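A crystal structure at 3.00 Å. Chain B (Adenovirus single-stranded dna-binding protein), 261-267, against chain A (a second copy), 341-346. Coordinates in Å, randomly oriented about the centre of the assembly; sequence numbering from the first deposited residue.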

# COMPACT_ATOMS: atom_id res chain seq x y z
N LYS B 261 -9.16 -0.87 10.32
CA LYS B 261 -8.57 -1.56 11.46
C LYS B 261 -7.54 -2.65 11.14
O LYS B 261 -6.69 -2.96 11.98
CB LYS B 261 -9.68 -2.12 12.35
CG LYS B 261 -10.53 -1.03 12.99
CD LYS B 261 -11.60 -1.61 13.91
CE LYS B 261 -10.99 -2.48 15.01
NZ LYS B 261 -9.98 -1.75 15.84
N SER B 262 -7.59 -3.23 9.95
CA SER B 262 -6.62 -4.25 9.57
C SER B 262 -5.24 -3.59 9.46
O SER B 262 -4.23 -4.16 9.88
CB SER B 262 -7.03 -4.90 8.24
OG SER B 262 -7.16 -3.94 7.20
N VAL B 263 -5.21 -2.38 8.90
CA VAL B 263 -3.97 -1.62 8.74
C VAL B 263 -3.51 -1.16 10.11
O VAL B 263 -2.32 -1.02 10.38
CB VAL B 263 -4.17 -0.39 7.83
CG1 VAL B 263 -2.91 0.45 7.77
CG2 VAL B 263 -4.55 -0.83 6.43
N LEU B 264 -4.49 -0.95 10.99
CA LEU B 264 -4.22 -0.50 12.34
C LEU B 264 -3.49 -1.58 13.13
O LEU B 264 -2.78 -1.28 14.09
CB LEU B 264 -5.52 -0.12 13.02
CG LEU B 264 -5.45 1.08 13.97
CD1 LEU B 264 -4.72 2.23 13.28
CD2 LEU B 264 -6.86 1.49 14.38
N ALA B 265 -3.66 -2.83 12.71
CA ALA B 265 -3.00 -3.97 13.36
C ALA B 265 -1.50 -3.89 13.14
O ALA B 265 -0.71 -3.99 14.08
CB ALA B 265 -3.54 -5.28 12.82
N SER B 266 -1.10 -3.68 11.88
CA SER B 266 0.31 -3.57 11.54
C SER B 266 0.94 -2.38 12.26
O SER B 266 2.05 -2.49 12.79
CB SER B 266 0.48 -3.41 10.02
OG SER B 266 -0.15 -4.45 9.31
N VAL B 267 0.22 -1.27 12.31
CA VAL B 267 0.71 -0.06 12.97
C VAL B 267 0.91 -0.30 14.47
O VAL B 267 1.88 0.17 15.05
CB VAL B 267 -0.25 1.14 12.73
CG1 VAL B 267 0.31 2.41 13.35
CG2 VAL B 267 -0.47 1.34 11.25
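Chain A 341-346: SLPVAH

An extended, irregular segment running roughly antiparallel along one side of a helix makes a small contact (298 Å², both sides summed), and the two copies of this adenovirus DNA-binding protein illustrate it with two serines and a valine on the helix, a few apolar pairs and a single weak hydrogen bond. Chain A has no regular secondary structure here, yet from Leu A342 to Val A344 its backbone torsions lie in the extended region. Its direction runs against that of chain B: Leu A342 and Pro A343 reach Ser B266, whereas Ala A345 lies at Ser B262, one helical turn earlier. CA of Val A344 lies 5.8 Å from CA of Val B263.

Ser B262 and Ser B266, four residues apart, both direct their CA-to-CB bonds toward chain A: OG of Ser B266 lies 3.5 Å from CD of Pro A343, and CB of Ser B262 lies 3.8 Å from CB of Ala A345. Val B263 adds the apolar part, its CG2 packing 3.6 Å from CG1 of Val A344 and its CG1 4.2 Å from CD1 of Leu A342. The weak bond runs from N of Ala A345 to OG of Ser B262, nearly linear but long at 3.5 Å.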

# COMPACT_ATOMS: atom_id res chain seq x y z
N SER A 341 4.86 -2.51 1.59
CA SER A 341 3.45 -2.31 1.90
C SER A 341 3.03 -2.87 3.24
O SER A 341 3.81 -3.55 3.91
CB SER A 341 2.60 -2.96 0.80
OG SER A 341 2.94 -4.32 0.65
N LEU A 342 1.80 -2.57 3.63
CA LEU A 342 1.23 -3.06 4.88
C LEU A 342 0.05 -3.93 4.47
O LEU A 342 -0.69 -3.59 3.54
CB LEU A 342 0.78 -1.89 5.76
CG LEU A 342 1.83 -0.86 6.19
CD1 LEU A 342 1.22 0.10 7.21
CD2 LEU A 342 3.05 -1.55 6.78
N PRO A 343 -0.13 -5.08 5.14
CA PRO A 343 -1.23 -6.00 4.83
C PRO A 343 -2.62 -5.42 5.05
O PRO A 343 -2.95 -4.93 6.14
CB PRO A 343 -0.97 -7.16 5.79
CG PRO A 343 0.51 -7.12 5.98
CD PRO A 343 0.75 -5.66 6.17
N VAL A 344 -3.43 -5.47 3.99
CA VAL A 344 -4.82 -5.00 4.06
C VAL A 344 -5.70 -6.23 3.86
O VAL A 344 -5.45 -7.07 3.00
CB VAL A 344 -5.15 -3.95 2.97
CG1 VAL A 344 -4.51 -2.63 3.31
CG2 VAL A 344 -4.68 -4.43 1.60
N ALA A 345 -6.72 -6.34 4.71
CA ALA A 345 -7.65 -7.46 4.66
C ALA A 345 -8.45 -7.56 3.37
O ALA A 345 -8.22 -6.81 2.41
CB ALA A 345 -8.59 -7.39 5.85
N HIS A 346 -9.37 -8.51 3.32
CA HIS A 346 -10.24 -8.71 2.16
C HIS A 346 -11.60 -9.14 2.69
O HIS A 346 -11.70 -10.02 3.54
CB HIS A 346 -9.67 -9.78 1.23
CG HIS A 346 -8.69 -9.25 0.23
ND1 HIS A 346 -7.58 -8.52 0.59
CD2 HIS A 346 -8.65 -9.34 -1.12
CE1 HIS A 346 -6.90 -8.18 -0.49
NE2 HIS A 346 -7.53 -8.67 -1.54